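Local atomic coordinates of beta-n-acetylhexosaminidase (PDB entry 4AZI), a protein that hydrolyses terminal beta-linked N-acetylhexosamine residues from glycans, as a family 20 exo-acting glycoside hydrolase of Streptococcus pneumoniae. Residues A[126-131]-A[156-161]; A[230-233]-A[239-242]; A[326-331]-A[340-345]; A[359-364]-A[403-408]. The protein carries 2 engineered substitutions. All coordinates share one frame; numbering follows the deposited sequence.

Contact 1. Residues A[126-131]-A[156-161]; sequences VAMEKL and MNFVKA
The sulfur of M128 is the one heteroatom in the contact and lies among carbons: SD is 3.7 Å from CG2 of V159 and 3.8 Å from CD2 of F158. It comes to the F158 ring obliquely, 4.9 Å from SD to the ring centroid and 57° off the normal, a Met-aromatic contact. The M128 chain bends at its last torsion (chi3 -78°), which folds the methyl CE back against V159 CG2 at 3.6 Å, while CG, nearer the backbone, meets F158 CD2 at 3.6 Å. The methionine and the phenylalanine thus lie alongside each other, running in opposite senses. One turn further on, L131, the first residue past the helix end, crosses the far end of the ring and sets CD1 3.6 Å from CZ of F158. The ring also meets Y67 edge-to-face and rests on I60, and V159 leans on Y209 of helix 203-219. Across the two helices the contact is van der Waals and sulfur-aromatic. Helices 122-130 and 153-170 are joined in this way between barrel strands 110-117 and 176-180, an elaborated beta-alpha-beta connection of the TIM barrel.

Contact 2. Residues A[230-233]-A[239-242]; sequences GFYY and VQFD
Y232 and F241 both turn CG away from their own carbonyl carbon and beside the backbone N, F241 with chi1 -70°, and this swings the two rings past each other from opposite directions. Their planes stand 58° apart, and CD1 of F241 lies over one face of the Y232 ring, toward its rim, while CE2 of Y232 touches CB of F241 at 3.6 Å. F231 closes the other flank: its CD2 is 3.7 Å from CD2 of F241, and its CA sits squarely over the centre of the F241 ring, a CH-pi contact 4.2 Å from CA to the centroid. The tip of F241 ends at the peptide of G230, with CZ 3.1 Å from G230 O; that carbonyl is also bonded to the hydroxyl of Y203. Polar contact gathers on the Y232 hydroxyl. It accepts an almost straight bond from the backbone of F241 (N to OH 2.9 Å, 177° at the hydrogen) and gives a weak one to OE1 of Q240, 2.9 Å from OH. NE2 of Q240 is tied back to D237 O, which probably limits the turning of the amide. Helix 203-219 backs F241 through F206 and A207. The result is an aromatic cluster folding onto itself the helix-free connection between TIM-barrel strands 223-227 and 246-249, which leaves the strand ending at F227 of the inhibitor pocket.

Contact 3. Residues A[326-331]-A[340-345]; sequences LSIWAD and EEIFEL. With OAN (O-(2-acetamido-2-deoxy D-glucopyranosylidene) amino-N-phenylcarbamate), chain C.
I328 turns its aliphatic branches to I342 and L345, and the residues that follow it on the chain, W329 and D331, hold the inhibitor. D331 takes two hydroxyls, one on each carboxylate oxygen: OAK of the sugar donates to OD1 at 2.6 Å and OAM to OD2 at 2.7 Å, so the carboxylate of D331 spans two sugar hydroxyls. W329 lies under the pyranose, with CAE 3.6 Å above one face of the indole and toward its rim. Y280, itself bonded to the inhibitor through its hydroxyl, meets the W329 ring edge-to-face; behind them D16 OD2 accepts from A330 N, which is consistent with holding the turn that carries D331. On the strand's other side the packing is purely apolar. CD1 of I328 meets CD2 of L345 at 3.7 Å, CG2 of I328 meets CG1 of I342 at 3.7 Å, and L326, with CG anti to its backbone N (chi1 -178°), lays CD2 3.7 Å from CG of L345. Segments 326-329 and 340-345 run nearly antiparallel, at 165°, their axes 10.3 Å apart. Strand 321-329, the eighth of the barrel, lies between strands 10-16 and 271-282, and helix 339-352 covers its outer side next to helix 294-303.

Contact 4. Residues A[359-364]-A[403-408]; sequences ANYNAL and AELDTL
L405 lies across Y361 obliquely, with both methyls against the ring. CD2 sits over the centre of one face, 3.6 Å from CD2 to the centroid and 11° off the normal, a well-formed CH-pi contact; CD1 reaches outward to CE1 of Y361 at 3.6 Å. The leucine extends straight off its helix, CG anti to the backbone N (chi1 180°), and this carries the forked end against the chain at 359-361. There CD2 also meets CB of A359 at 3.8 Å and comes within 3.3 Å of the carbonyl oxygen N360 O. L364 stands at the ring's edge, in its plane, and approaches CD1 of L405 more loosely. N360 makes an Asx turn just before helix 362-368: its OD1 takes the backbone N of N362 at 3.0 Å, and from the opposite face of the carboxamide plane ND2 of N362 at 3.1 Å. The pair of bonds probably steadies the start of that helix. The Y361 hydroxyl is bonded to N394 O and L397 N, which probably anchors the ring, while one face takes the leucine methyl. L364 packs further along helix 402-414 on V409 and L412, and N360 N bonds to Q402 OE1 on that helix. The meeting of L405 with A359, Y361 and L364 therefore rests on dispersion and CH-pi attraction, with the tyrosine hydroxyl and N360 OD1 bonded to other groups.

Overall arrangement
Contacts 1, 2 and 3 belong to the eight-stranded TIM barrel and follow one another along the chain, with contact 4 last among the C-terminal helices. Contact 1 joins helices between strands 110-117 and 176-180, contact 2 folds the loop after strand 223-227, and contact 3 ties the last strand, 321-329, to its outer helix. Contacts 1 and 2 have centres about 25 Å apart; those of contacts 2 and 3, on opposite sides of the chain's centre, are about 30 Å apart. Contact 3 carries inhibitor-binding residues; contact 2 lies nearby, with G230 about 11 Å from the inhibitor by nearest atoms. Contact 4 lies about 26 Å from contact 3, centre to centre, and about 49 Å from contact 1, well away from the sugar site.

Contact 1. Residues A[126-131]-A[156-161]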
# COMPACT_ATOMS: atom_id res chain seq x y z
N VAL A 126 7.34 18.73 10.00
CA VAL A 126 8.52 19.16 10.76
C VAL A 126 9.70 19.40 9.82
O VAL A 126 10.47 20.36 10.01
CB VAL A 126 8.88 18.11 11.84
CG1 VAL A 126 10.18 18.47 12.54
CG2 VAL A 126 7.74 17.97 12.85
N ALA A 127 9.86 18.54 8.82
CA ALA A 127 10.90 18.72 7.81
C ALA A 127 10.76 20.08 7.13
O ALA A 127 11.76 20.80 6.97
CB ALA A 127 10.85 17.60 6.78
N MET A 128 9.54 20.44 6.77
CA MET A 128 9.29 21.73 6.12
C MET A 128 9.66 22.91 7.03
O MET A 128 10.25 23.89 6.57
CB MET A 128 7.85 21.83 5.62
CG MET A 128 7.57 21.02 4.35
SD MET A 128 5.99 21.45 3.57
CE MET A 128 4.86 20.57 4.64
N GLU A 129 9.34 22.81 8.32
CA GLU A 129 9.73 23.83 9.31
C GLU A 129 11.25 23.94 9.48
O GLU A 129 11.78 25.03 9.70
CB GLU A 129 9.09 23.57 10.68
CG GLU A 129 7.57 23.65 10.69
CD GLU A 129 6.98 23.45 12.08
OE1 GLU A 129 7.58 22.74 12.91
OE2 GLU A 129 5.90 24.03 12.35
N LYS A 130 11.95 22.80 9.39
CA LYS A 130 13.41 22.80 9.45
C LYS A 130 14.01 23.45 8.20
O LYS A 130 15.12 23.99 8.24
CB LYS A 130 13.96 21.39 9.65
CG LYS A 130 13.61 20.72 10.96
CD LYS A 130 14.29 21.38 12.16
CE LYS A 130 14.02 20.60 13.43
NZ LYS A 130 14.81 21.14 14.59
N LEU A 131 13.26 23.43 7.11
CA LEU A 131 13.69 24.05 5.87
C LEU A 131 13.18 25.48 5.71
O LEU A 131 13.36 26.09 4.66
CB LEU A 131 13.28 23.19 4.66
CG LEU A 131 13.90 21.78 4.60
CD1 LEU A 131 13.11 20.86 3.68
CD2 LEU A 131 15.37 21.85 4.20
N MET A 156 2.32 23.43 0.25
CA MET A 156 1.71 22.67 -0.85
C MET A 156 2.65 22.56 -2.06
O MET A 156 2.79 21.49 -2.65
CB MET A 156 0.40 23.34 -1.29
CG MET A 156 -0.69 23.37 -0.23
SD MET A 156 -1.76 21.93 -0.31
CE MET A 156 -2.97 22.51 -1.50
N ASN A 157 3.30 23.67 -2.42
CA ASN A 157 4.25 23.65 -3.52
C ASN A 157 5.41 22.73 -3.20
O ASN A 157 5.86 21.96 -4.05
CB ASN A 157 4.72 25.05 -3.91
CG ASN A 157 3.67 25.83 -4.69
OD1 ASN A 157 2.77 25.24 -5.28
ND2 ASN A 157 3.79 27.15 -4.70
N PHE A 158 5.87 22.78 -1.95
CA PHE A 158 6.96 21.91 -1.53
C PHE A 158 6.60 20.43 -1.56
O PHE A 158 7.32 19.62 -2.15
CB PHE A 158 7.47 22.27 -0.14
CG PHE A 158 8.68 21.50 0.25
CD1 PHE A 158 9.94 21.96 -0.13
CD2 PHE A 158 8.57 20.31 0.95
CE1 PHE A 158 11.07 21.24 0.21
CE2 PHE A 158 9.70 19.58 1.29
CZ PHE A 158 10.95 20.05 0.91
N VAL A 159 5.50 20.08 -0.91
CA VAL A 159 5.08 18.68 -0.81
C VAL A 159 4.86 18.06 -2.19
O VAL A 159 5.35 16.97 -2.45
CB VAL A 159 3.85 18.51 0.10
CG1 VAL A 159 3.29 17.10 0.03
CG2 VAL A 159 4.25 18.83 1.54
N LYS A 160 4.15 18.78 -3.06
CA LYS A 160 3.92 18.33 -4.43
C LYS A 160 5.22 18.03 -5.19
O LYS A 160 5.30 17.04 -5.92
CB LYS A 160 3.12 19.36 -5.23
CG LYS A 160 1.65 19.43 -4.84
CD LYS A 160 0.90 20.31 -5.82
CE LYS A 160 0.05 21.34 -5.11
NZ LYS A 160 -0.67 22.21 -6.08
N ALA A 161 6.21 18.91 -5.02
CA ALA A 161 7.51 18.73 -5.64
C ALA A 161 8.20 17.48 -5.08
O ALA A 161 8.73 16.68 -5.84
CB ALA A 161 8.39 19.96 -5.45

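Contact 2. Residues A[230-233]-A[239-242]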
# COMPACT_ATOMS: atom_id res chain seq x y z
N GLY A 230 -11.71 10.57 1.21
CA GLY A 230 -11.91 11.94 0.76
C GLY A 230 -12.74 12.07 -0.49
O GLY A 230 -13.04 13.17 -0.91
N PHE A 231 -13.12 10.94 -1.09
CA PHE A 231 -13.77 10.95 -2.40
C PHE A 231 -15.30 10.98 -2.30
O PHE A 231 -15.91 10.06 -1.74
CB PHE A 231 -13.30 9.77 -3.26
CG PHE A 231 -11.89 9.91 -3.77
CD1 PHE A 231 -10.80 9.70 -2.92
CD2 PHE A 231 -11.64 10.27 -5.09
CE1 PHE A 231 -9.50 9.84 -3.39
CE2 PHE A 231 -10.35 10.40 -5.57
CZ PHE A 231 -9.27 10.18 -4.72
N TYR A 232 -15.89 12.02 -2.87
CA TYR A 232 -17.34 12.21 -2.86
C TYR A 232 -17.93 12.00 -1.48
O TYR A 232 -18.83 11.18 -1.29
CB TYR A 232 -18.00 11.32 -3.92
CG TYR A 232 -17.61 11.76 -5.30
CD1 TYR A 232 -18.36 12.73 -5.97
CD2 TYR A 232 -16.48 11.25 -5.93
CE1 TYR A 232 -17.99 13.16 -7.23
CE2 TYR A 232 -16.12 11.67 -7.19
CZ TYR A 232 -16.88 12.63 -7.84
OH TYR A 232 -16.53 13.06 -9.08
N TYR A 233 -17.41 12.74 -0.51
CA TYR A 233 -17.84 12.60 0.89
C TYR A 233 -19.35 12.75 0.97
O TYR A 233 -19.93 13.60 0.28
CB TYR A 233 -17.14 13.63 1.77
CG TYR A 233 -17.45 13.51 3.25
CD1 TYR A 233 -16.91 12.48 4.02
CD2 TYR A 233 -18.28 14.44 3.88
CE1 TYR A 233 -17.18 12.38 5.39
CE2 TYR A 233 -18.57 14.35 5.23
CZ TYR A 233 -18.02 13.32 5.98
OH TYR A 233 -18.32 13.24 7.32
N VAL A 239 -18.52 18.76 -5.74
CA VAL A 239 -17.06 18.81 -5.89
C VAL A 239 -16.64 17.53 -6.61
O VAL A 239 -16.99 16.43 -6.20
CB VAL A 239 -16.35 18.97 -4.52
CG1 VAL A 239 -14.85 18.75 -4.65
CG2 VAL A 239 -16.64 20.34 -3.93
N GLN A 240 -15.92 17.67 -7.72
CA GLN A 240 -15.69 16.54 -8.61
C GLN A 240 -14.27 15.99 -8.47
O GLN A 240 -13.33 16.74 -8.24
CB GLN A 240 -15.97 16.94 -10.06
CG GLN A 240 -16.71 15.87 -10.86
CD GLN A 240 -18.12 15.59 -10.35
OE1 GLN A 240 -18.64 14.48 -10.50
NE2 GLN A 240 -18.76 16.60 -9.76
N PHE A 241 -14.14 14.67 -8.59
CA PHE A 241 -12.82 14.02 -8.45
C PHE A 241 -12.42 13.30 -9.74
O PHE A 241 -13.28 12.91 -10.53
CB PHE A 241 -12.80 13.06 -7.26
CG PHE A 241 -12.84 13.75 -5.92
CD1 PHE A 241 -14.04 14.20 -5.38
CD2 PHE A 241 -11.66 13.93 -5.18
CE1 PHE A 241 -14.07 14.84 -4.14
CE2 PHE A 241 -11.69 14.56 -3.93
CZ PHE A 241 -12.90 15.02 -3.41
N ASP A 242 -11.10 13.15 -9.93
CA ASP A 242 -10.48 12.41 -11.04
C ASP A 242 -11.05 10.98 -11.06
O ASP A 242 -10.99 10.27 -10.06
CB ASP A 242 -8.96 12.39 -10.84
CG ASP A 242 -8.18 11.75 -12.00
OD1 ASP A 242 -8.56 10.65 -12.45
OD2 ASP A 242 -7.17 12.32 -12.45

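Contact 3. Residues A[326-331]-A[340-345]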
# COMPACT_ATOMS: atom_id res chain seq x y z
N LEU A 326 -4.78 -7.26 2.33
CA LEU A 326 -4.76 -7.42 3.78
C LEU A 326 -3.68 -6.51 4.36
O LEU A 326 -2.57 -6.41 3.81
CB LEU A 326 -4.53 -8.89 4.16
CG LEU A 326 -4.52 -9.28 5.64
CD1 LEU A 326 -5.26 -10.59 5.86
CD2 LEU A 326 -3.10 -9.37 6.16
N SER A 327 -3.99 -5.84 5.48
CA SER A 327 -3.18 -4.71 5.93
C SER A 327 -2.62 -4.83 7.34
O SER A 327 -3.37 -5.07 8.30
CB SER A 327 -3.97 -3.41 5.81
OG SER A 327 -4.61 -3.28 4.55
N ILE A 328 -1.31 -4.62 7.44
CA ILE A 328 -0.57 -4.66 8.71
C ILE A 328 -0.18 -3.24 9.10
O ILE A 328 0.59 -2.59 8.39
CB ILE A 328 0.70 -5.54 8.62
CG1 ILE A 328 0.39 -6.93 8.04
CG2 ILE A 328 1.37 -5.68 9.98
CD1 ILE A 328 -0.75 -7.70 8.71
N TRP A 329 -0.72 -2.74 10.21
CA TRP A 329 -0.48 -1.35 10.60
C TRP A 329 0.40 -1.21 11.82
O TRP A 329 0.50 -2.13 12.63
CB TRP A 329 -1.79 -0.60 10.79
CG TRP A 329 -2.70 -0.57 9.58
CD1 TRP A 329 -3.79 -1.39 9.32
CD2 TRP A 329 -2.63 0.35 8.42
NE1 TRP A 329 -4.39 -1.06 8.13
CE2 TRP A 329 -3.74 -0.03 7.54
CE3 TRP A 329 -1.79 1.40 8.04
CZ2 TRP A 329 -3.99 0.63 6.33
CZ3 TRP A 329 -2.06 2.06 6.82
CH2 TRP A 329 -3.12 1.68 5.99
N ALA A 330 1.04 -0.05 11.95
CA ALA A 330 1.98 0.18 13.03
C ALA A 330 1.62 1.33 13.98
O ALA A 330 2.51 2.02 14.47
CB ALA A 330 3.38 0.37 12.47
N ASP A 331 0.32 1.52 14.25
CA ASP A 331 -0.18 2.63 15.09
C ASP A 331 0.65 2.92 16.35
O ASP A 331 0.87 4.07 16.70
CB ASP A 331 -1.65 2.39 15.48
CG ASP A 331 -2.58 2.35 14.27
OD1 ASP A 331 -2.19 1.78 13.22
OD2 ASP A 331 -3.71 2.88 14.37
N GLU A 340 6.05 -13.97 12.59
CA GLU A 340 5.17 -15.14 12.67
C GLU A 340 3.67 -14.81 12.77
O GLU A 340 2.83 -15.55 12.26
CB GLU A 340 5.61 -16.09 13.80
CG GLU A 340 5.45 -15.54 15.22
CD GLU A 340 6.64 -14.73 15.73
OE1 GLU A 340 7.65 -14.53 15.00
OE2 GLU A 340 6.56 -14.27 16.90
N GLU A 341 3.34 -13.71 13.44
CA GLU A 341 1.95 -13.24 13.50
C GLU A 341 1.47 -12.85 12.10
O GLU A 341 0.39 -13.26 11.67
CB GLU A 341 1.81 -12.04 14.44
CG GLU A 341 1.98 -12.35 15.91
CD GLU A 341 1.85 -11.11 16.77
OE1 GLU A 341 2.09 -10.00 16.26
OE2 GLU A 341 1.50 -11.24 17.96
N ILE A 342 2.29 -12.07 11.41
CA ILE A 342 1.97 -11.58 10.06
C ILE A 342 1.87 -12.75 9.08
O ILE A 342 1.00 -12.75 8.21
CB ILE A 342 3.01 -10.53 9.59
CG1 ILE A 342 2.71 -9.17 10.22
CG2 ILE A 342 3.00 -10.37 8.07
CD1 ILE A 342 2.91 -9.09 11.73
N PHE A 343 2.74 -13.73 9.25
CA PHE A 343 2.77 -14.92 8.40
C PHE A 343 1.52 -15.78 8.62
O PHE A 343 0.94 -16.28 7.65
CB PHE A 343 4.05 -15.74 8.64
CG PHE A 343 5.28 -15.15 7.99
CD1 PHE A 343 5.28 -13.86 7.45
CD2 PHE A 343 6.47 -15.88 7.94
CE1 PHE A 343 6.42 -13.33 6.86
CE2 PHE A 343 7.61 -15.35 7.35
CZ PHE A 343 7.58 -14.08 6.81
N GLU A 344 1.10 -15.94 9.87
CA GLU A 344 -0.15 -16.68 10.13
C GLU A 344 -1.36 -15.98 9.49
O GLU A 344 -2.22 -16.62 8.89
CB GLU A 344 -0.38 -16.89 11.63
CG GLU A 344 -1.60 -17.77 11.91
CD GLU A 344 -1.97 -17.86 13.37
OE1 GLU A 344 -1.31 -17.21 14.21
OE2 GLU A 344 -2.94 -18.58 13.69
N LEU A 345 -1.41 -14.65 9.62
CA LEU A 345 -2.50 -13.87 9.04
C LEU A 345 -2.51 -14.00 7.51
O LEU A 345 -3.56 -14.27 6.92
CB LEU A 345 -2.41 -12.40 9.48
CG LEU A 345 -3.55 -11.44 9.16
CD1 LEU A 345 -4.91 -11.99 9.57
CD2 LEU A 345 -3.30 -10.10 9.84
CAH OAN C . -6.75 4.03 5.57
CAG OAN C . -6.54 3.55 7.02
OAN OAN C . -6.75 2.39 7.32
NAI OAN C . -6.14 4.49 7.88
CAB OAN C . -5.87 4.26 9.31
CAC OAN C . -4.45 3.73 9.48
OAJ OAN C . -3.52 4.82 9.47
CAD OAN C . -4.31 2.95 10.78
OAK OAN C . -2.96 2.51 10.87
CAE OAN C . -5.24 1.73 10.75
CAF OAN C . -5.24 0.88 12.02
OAM OAN C . -5.76 1.63 13.12
OAL OAN C . -6.62 2.09 10.46
CAA OAN C . -6.91 3.33 9.96
NAY OAN C . -8.16 3.72 10.04
OAQ OAN C . -9.03 2.84 10.63
CAP OAN C . -10.06 3.43 11.30
OAR OAN C . -10.94 2.73 11.81
NAO OAN C . -10.05 4.77 11.36
CAS OAN C . -11.00 5.54 11.93
CAT OAN C . -11.55 6.58 11.17
CAU OAN C . -12.53 7.40 11.71
CAV OAN C . -12.98 7.19 13.02
CAW OAN C . -12.44 6.15 13.78
CAX OAN C . -11.45 5.32 13.24

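Contact 4. Residues A[359-364]-A[403-408]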
# COMPACT_ATOMS: atom_id res chain seq x y z
N ALA A 359 -0.36 -21.23 -6.62
CA ALA A 359 0.46 -22.28 -6.03
C ALA A 359 1.86 -21.72 -5.75
O ALA A 359 2.20 -20.62 -6.20
CB ALA A 359 0.53 -23.47 -6.96
N ASN A 360 2.66 -22.46 -4.99
CA ASN A 360 4.02 -22.03 -4.66
C ASN A 360 5.00 -22.48 -5.74
O ASN A 360 5.27 -23.68 -5.89
CB ASN A 360 4.43 -22.57 -3.29
CG ASN A 360 5.83 -22.15 -2.87
OD1 ASN A 360 6.54 -21.44 -3.59
ND2 ASN A 360 6.24 -22.60 -1.69
N TYR A 361 5.55 -21.50 -6.45
CA TYR A 361 6.42 -21.75 -7.60
C TYR A 361 7.91 -21.64 -7.29
O TYR A 361 8.73 -21.65 -8.21
CB TYR A 361 6.03 -20.81 -8.76
CG TYR A 361 4.86 -21.35 -9.54
CD1 TYR A 361 5.06 -22.26 -10.58
CD2 TYR A 361 3.55 -20.99 -9.21
CE1 TYR A 361 3.99 -22.78 -11.28
CE2 TYR A 361 2.47 -21.50 -9.91
CZ TYR A 361 2.70 -22.40 -10.94
OH TYR A 361 1.64 -22.93 -11.64
N ASN A 362 8.26 -21.55 -6.01
CA ASN A 362 9.66 -21.36 -5.61
C ASN A 362 10.55 -22.57 -5.87
O ASN A 362 11.65 -22.42 -6.39
CB ASN A 362 9.78 -20.89 -4.17
CG ASN A 362 9.52 -19.40 -4.02
OD1 ASN A 362 10.25 -18.56 -4.57
ND2 ASN A 362 8.46 -19.06 -3.29
N ALA A 363 10.07 -23.76 -5.51
CA ALA A 363 10.79 -25.01 -5.80
C ALA A 363 11.05 -25.16 -7.30
O ALA A 363 12.15 -25.57 -7.70
CB ALA A 363 10.04 -26.22 -5.25
N LEU A 364 10.06 -24.81 -8.12
CA LEU A 364 10.22 -24.80 -9.58
C LEU A 364 11.37 -23.91 -10.04
O LEU A 364 12.20 -24.34 -10.84
CB LEU A 364 8.91 -24.42 -10.29
CG LEU A 364 8.94 -24.40 -11.83
CD1 LEU A 364 9.48 -25.70 -12.40
CD2 LEU A 364 7.57 -24.12 -12.42
N ALA A 403 0.12 -30.14 -4.80
CA ALA A 403 0.52 -31.53 -5.04
C ALA A 403 0.77 -31.76 -6.54
O ALA A 403 1.79 -32.35 -6.92
CB ALA A 403 -0.55 -32.48 -4.52
N GLU A 404 -0.14 -31.25 -7.36
CA GLU A 404 -0.07 -31.37 -8.81
C GLU A 404 1.17 -30.68 -9.38
O GLU A 404 1.88 -31.26 -10.20
CB GLU A 404 -1.36 -30.83 -9.45
CG GLU A 404 -2.62 -31.68 -9.21
CD GLU A 404 -3.20 -31.58 -7.79
OE1 GLU A 404 -2.62 -30.90 -6.91
OE2 GLU A 404 -4.27 -32.19 -7.55
N LEU A 405 1.44 -29.45 -8.92
CA LEU A 405 2.67 -28.74 -9.29
C LEU A 405 3.93 -29.47 -8.82
O LEU A 405 4.91 -29.57 -9.57
CB LEU A 405 2.67 -27.30 -8.75
CG LEU A 405 3.89 -26.42 -9.05
CD1 LEU A 405 4.17 -26.31 -10.54
CD2 LEU A 405 3.71 -25.04 -8.44
N ASP A 406 3.90 -29.98 -7.60
CA ASP A 406 5.04 -30.70 -7.03
C ASP A 406 5.44 -31.91 -7.87
O ASP A 406 6.63 -32.14 -8.09
CB ASP A 406 4.74 -31.12 -5.58
CG ASP A 406 4.55 -29.92 -4.65
OD1 ASP A 406 5.01 -28.80 -4.98
OD2 ASP A 406 3.94 -30.10 -3.59
N THR A 407 4.45 -32.67 -8.34
CA THR A 407 4.67 -33.80 -9.24
C THR A 407 5.37 -33.36 -10.52
O THR A 407 6.28 -34.02 -10.99
CB THR A 407 3.33 -34.50 -9.62
OG1 THR A 407 2.61 -34.82 -8.42
CG2 THR A 407 3.58 -35.78 -10.44
N LEU A 408 4.93 -32.22 -11.07
CA LEU A 408 5.54 -31.66 -12.27
C LEU A 408 6.99 -31.26 -12.03
O LEU A 408 7.84 -31.47 -12.89
CB LEU A 408 4.74 -30.47 -12.80
CG LEU A 408 3.36 -30.77 -13.41
CD1 LEU A 408 2.68 -29.49 -13.85
CD2 LEU A 408 3.45 -31.76 -14.57